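Local coordinates for protein putative aldehyde dehydrogenase (Burkholderia cenocepacia, PDB 4YWE) that probably oxidises aldehydes to carboxylic acids with NAD or NADP as acceptor, as a member of the aldehyde dehydrogenase family, and binds calcium and magnesium ions, at residues A54-W66 against A170-P182. Residues are numbered along the deposited sequence; the frame is centred on the assembly and turned at random.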
loop_
_atom_site.group_PDB
_atom_site.type_symbol
_atom_site.label_atom_id
_atom_site.label_comp_id
_atom_site.label_asym_id
_atom_site.label_seq_id
_atom_site.Cartn_x
_atom_site.Cartn_y
_atom_site.Cartn_z
ATOM N N ALA A 54 10.250 -9.396 34.413
ATOM C CA ALA A 54 10.251 -8.483 33.274
ATOM C C ALA A 54 9.095 -8.782 32.326
ATOM O O ALA A 54 8.423 -7.871 31.844
ATOM C CB ALA A 54 11.576 -8.561 32.533
ATOM N N VAL A 55 8.870 -10.066 32.062
ATOM C CA VAL A 55 7.792 -10.485 31.176
ATOM C C VAL A 55 6.450 -10.226 31.847
ATOM O O VAL A 55 5.494 -9.799 31.199
ATOM C CB VAL A 55 7.939 -11.966 30.778
ATOM C CG1 VAL A 55 6.758 -12.414 29.932
ATOM C CG2 VAL A 55 9.245 -12.184 30.030
ATOM N N ALA A 56 6.389 -10.479 33.151
ATOM C CA ALA A 56 5.186 -10.215 33.933
ATOM C C ALA A 56 4.790 -8.745 33.833
ATOM O O ALA A 56 3.625 -8.421 33.602
ATOM C CB ALA A 56 5.399 -10.611 35.388
ATOM N N ALA A 57 5.771 -7.863 34.005
ATOM C CA ALA A 57 5.541 -6.425 33.931
ATOM C C ALA A 57 5.086 -6.014 32.533
ATOM O O ALA A 57 4.162 -5.215 32.379
ATOM C CB ALA A 57 6.798 -5.666 34.323
ATOM N N ALA A 58 5.739 -6.571 31.518
ATOM C CA ALA A 58 5.405 -6.270 30.132
ATOM C C ALA A 58 3.975 -6.684 29.802
ATOM O O ALA A 58 3.240 -5.937 29.158
ATOM C CB ALA A 58 6.382 -6.955 29.194
ATOM N N ARG A 59 3.584 -7.872 30.255
ATOM C CA ARG A 59 2.244 -8.390 29.995
ATOM C C ARG A 59 1.167 -7.514 30.628
ATOM O O ARG A 59 0.150 -7.220 29.998
ATOM C CB ARG A 59 2.113 -9.826 30.508
ATOM C CG ARG A 59 0.739 -10.441 30.277
ATOM C CD ARG A 59 0.382 -10.454 28.796
ATOM N NE ARG A 59 1.382 -11.164 28.004
ATOM C CZ ARG A 59 1.355 -11.266 26.679
ATOM N NH1 ARG A 59 2.312 -11.930 26.047
ATOM N NH2 ARG A 59 0.373 -10.706 25.986
ATOM N N ASP A 60 1.391 -7.107 31.874
ATOM C CA ASP A 60 0.450 -6.238 32.573
ATOM C C ASP A 60 0.342 -4.891 31.871
ATOM O O ASP A 60 -0.751 -4.352 31.706
ATOM C CB ASP A 60 0.871 -6.038 34.030
ATOM C CG ASP A 60 0.798 -7.316 34.838
ATOM O OD1 ASP A 60 0.027 -8.222 34.455
ATOM O OD2 ASP A 60 1.511 -7.414 35.859
ATOM N N ALA A 61 1.486 -4.354 31.461
ATOM C CA ALA A 61 1.525 -3.074 30.767
ATOM C C ALA A 61 0.796 -3.159 29.431
ATOM O O ALA A 61 0.053 -2.250 29.065
ATOM C CB ALA A 61 2.957 -2.627 30.561
ATOM N N PHE A 62 1.009 -4.255 28.709
ATOM C CA PHE A 62 0.355 -4.446 27.419
ATOM C C PHE A 62 -1.150 -4.608 27.594
ATOM O O PHE A 62 -1.933 -4.096 26.797
ATOM C CB PHE A 62 0.928 -5.661 26.686
ATOM C CG PHE A 62 0.253 -5.943 25.371
ATOM C CD1 PHE A 62 0.595 -5.228 24.235
ATOM C CD2 PHE A 62 -0.730 -6.916 25.273
ATOM C CE1 PHE A 62 -0.026 -5.477 23.026
ATOM C CE2 PHE A 62 -1.357 -7.171 24.066
ATOM C CZ PHE A 62 -1.005 -6.450 22.941
ATOM N N ALA A 63 -1.550 -5.325 28.638
ATOM C CA ALA A 63 -2.964 -5.565 28.890
ATOM C C ALA A 63 -3.618 -4.352 29.548
ATOM O O ALA A 63 -4.842 -4.265 29.625
ATOM C CB ALA A 63 -3.145 -6.800 29.757
ATOM N N GLY A 64 -2.795 -3.416 30.010
ATOM C CA GLY A 64 -3.292 -2.248 30.715
ATOM C C GLY A 64 -3.067 -0.916 30.020
ATOM O O GLY A 64 -3.474 -0.735 28.873
ATOM N N PRO A 65 -2.414 0.026 30.722
ATOM C CA PRO A 65 -2.197 1.412 30.285
ATOM C C PRO A 65 -1.573 1.555 28.897
ATOM O O PRO A 65 -2.075 2.331 28.086
ATOM C CB PRO A 65 -1.249 1.966 31.353
ATOM C CG PRO A 65 -1.544 1.161 32.565
ATOM C CD PRO A 65 -1.852 -0.220 32.062
ATOM N N TRP A 66 -0.497 0.823 28.631
ATOM C CA TRP A 66 0.205 0.953 27.358
ATOM C C TRP A 66 -0.629 0.409 26.201
ATOM O O TRP A 66 -0.647 0.988 25.114
ATOM C CB TRP A 66 1.559 0.245 27.419
ATOM C CG TRP A 66 2.388 0.392 26.174
ATOM C CD1 TRP A 66 2.919 -0.615 25.422
ATOM C CD2 TRP A 66 2.779 1.616 25.535
ATOM N NE1 TRP A 66 3.618 -0.096 24.359
ATOM C CE2 TRP A 66 3.547 1.272 24.406
ATOM C CE3 TRP A 66 2.556 2.970 25.810
ATOM C CZ2 TRP A 66 4.091 2.228 23.551
ATOM C CZ3 TRP A 66 3.096 3.919 24.959
ATOM C CH2 TRP A 66 3.854 3.543 23.844
ATOM N N ALA A 170 10.594 0.365 16.991
ATOM C CA ALA A 170 9.572 -0.167 16.096
ATOM C C ALA A 170 8.541 -0.981 16.871
ATOM O O ALA A 170 7.345 -0.916 16.586
ATOM C CB ALA A 170 10.210 -1.017 15.006
ATOM N N ALA A 171 9.015 -1.745 17.850
ATOM C CA ALA A 171 8.143 -2.582 18.667
ATOM C C ALA A 171 7.160 -1.730 19.465
ATOM O O ALA A 171 5.973 -2.043 19.544
ATOM C CB ALA A 171 8.971 -3.456 19.601
ATOM N N LEU A 172 7.665 -0.651 20.053
ATOM C CA LEU A 172 6.828 0.268 20.817
ATOM C C LEU A 172 5.808 0.962 19.922
ATOM O O LEU A 172 4.639 1.092 20.287
ATOM C CB LEU A 172 7.691 1.309 21.533
ATOM C CG LEU A 172 8.420 0.833 22.789
ATOM C CD1 LEU A 172 9.343 1.921 23.317
ATOM C CD2 LEU A 172 7.413 0.413 23.851
ATOM N N ALA A 173 6.257 1.405 18.752
ATOM C CA ALA A 173 5.386 2.094 17.807
ATOM C C ALA A 173 4.264 1.171 17.348
ATOM O O ALA A 173 3.142 1.614 17.099
ATOM C CB ALA A 173 6.185 2.602 16.612
ATOM N N ALA A 174 4.575 -0.119 17.255
ATOM C CA ALA A 174 3.602 -1.123 16.836
ATOM C C ALA A 174 2.601 -1.435 17.948
ATOM O O ALA A 174 1.554 -2.035 17.699
ATOM C CB ALA A 174 4.315 -2.392 16.395
ATOM N N GLY A 175 2.929 -1.033 19.173
ATOM C CA GLY A 175 2.028 -1.212 20.298
ATOM C C GLY A 175 2.390 -2.354 21.230
ATOM O O GLY A 175 1.589 -2.749 22.080
ATOM N N ASN A 176 3.599 -2.881 21.077
ATOM C CA ASN A 176 4.068 -3.976 21.917
ATOM C C ASN A 176 4.686 -3.466 23.216
ATOM O O ASN A 176 5.121 -2.316 23.300
ATOM C CB ASN A 176 5.095 -4.829 21.166
ATOM C CG ASN A 176 4.548 -5.402 19.873
ATOM O OD1 ASN A 176 3.900 -6.449 19.870
ATOM N ND2 ASN A 176 4.815 -4.724 18.764
ATOM N N ALA A 177 4.713 -4.328 24.227
ATOM C CA ALA A 177 5.477 -4.071 25.442
ATOM C C ALA A 177 6.790 -4.840 25.339
ATOM O O ALA A 177 6.813 -5.962 24.839
ATOM C CB ALA A 177 4.695 -4.483 26.677
ATOM N N CYS A 178 7.879 -4.241 25.808
ATOM C CA CYS A 178 9.208 -4.755 25.484
ATOM C C CYS A 178 9.984 -5.313 26.672
ATOM O O CYS A 178 9.972 -4.748 27.765
ATOM C CB CYS A 178 10.035 -3.653 24.817
ATOM S SG CYS A 178 9.256 -2.946 23.352
ATOM N N VAL A 179 10.660 -6.433 26.435
ATOM C CA VAL A 179 11.603 -7.001 27.390
ATOM C C VAL A 179 12.963 -7.071 26.710
ATOM O O VAL A 179 13.115 -7.735 25.684
ATOM C CB VAL A 179 11.158 -8.385 27.882
ATOM C CG1 VAL A 179 12.185 -8.956 28.851
ATOM C CG2 VAL A 179 9.789 -8.300 28.536
ATOM N N VAL A 180 13.948 -6.382 27.277
ATOM C CA VAL A 180 15.242 -6.233 26.623
ATOM C C VAL A 180 16.372 -6.895 27.405
ATOM O O VAL A 180 16.545 -6.652 28.600
ATOM C CB VAL A 180 15.564 -4.746 26.391
ATOM C CG1 VAL A 180 16.893 -4.592 25.667
ATOM C CG2 VAL A 180 14.441 -4.072 25.616
ATOM N N LYS A 181 17.143 -7.729 26.715
ATOM C CA LYS A 181 18.352 -8.315 27.278
ATOM C C LYS A 181 19.560 -7.803 26.500
ATOM O O LYS A 181 19.985 -8.427 25.528
ATOM C CB LYS A 181 18.292 -9.844 27.233
ATOM C CG LYS A 181 18.925 -10.544 28.433
ATOM C CD LYS A 181 20.412 -10.235 28.572
ATOM C CE LYS A 181 21.211 -10.780 27.399
ATOM N NZ LYS A 181 22.672 -10.520 27.559
ATOM N N PRO A 182 20.115 -6.658 26.923
ATOM C CA PRO A 182 21.263 -6.067 26.232
ATOM C C PRO A 182 22.560 -6.826 26.511
ATOM O O PRO A 182 22.587 -7.697 27.382
ATOM C CB PRO A 182 21.314 -4.650 26.801
ATOM C CG PRO A 182 20.751 -4.789 28.174
ATOM C CD PRO A 182 19.688 -5.851 28.081
#
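W66 reaches across to the turn at 175-176 and gives its indole N-H to the peptide carbonyl of N176, with NE1 2.9 Å from O. The oxygen lies close to the indole plane, but the donor sits well above the carbonyl plane, and the N-H···O angle is a bent 145°. An extended first torsion (chi1 -177°, CG anti to the backbone N) carries the indole over to the turn, where its far end reaches helix 160-174. There CZ2 comes edge-on to within 3.5 Å of the L172 carbonyl O, and CD2 of L172, whose side chain crosses the indole at about a right angle, packs against the same ring carbon at 3.8 Å. G175 closes that helix in a Schellman motif, and its carbonyl O faces the edge of the F62 ring, 3.3 Å from CE1.

Beyond the turn the chain enters strand 177-182, which pairs in parallel with strands 139-155 and 207-209. The 54-63 part of helix 48-63 runs nearly antiparallel over it, at 167°, consistent with the Rossmann-like cofactor-binding domain of aldehyde dehydrogenases, in which helices cover the sheet. Small residues let the two segment axes approach to 7.5 Å. The methyl of A177 fits against the helix backbone, its CB 3.2 Å from the A58 carbonyl O, and also touches CB of A58 and CB of F62.

Two residues on, CG1 of V179 meets CB of A54 at 3.8 Å, while CG2 lies near the A54 carbonyl O and packs on CB of A58 at 3.7 Å, with V55 at its flank. Within the turn, the side chain of N176 folds back on helix 160-174, ND2 bonding to A171 O and also to F476 O, while OD1 accepts from G149 N.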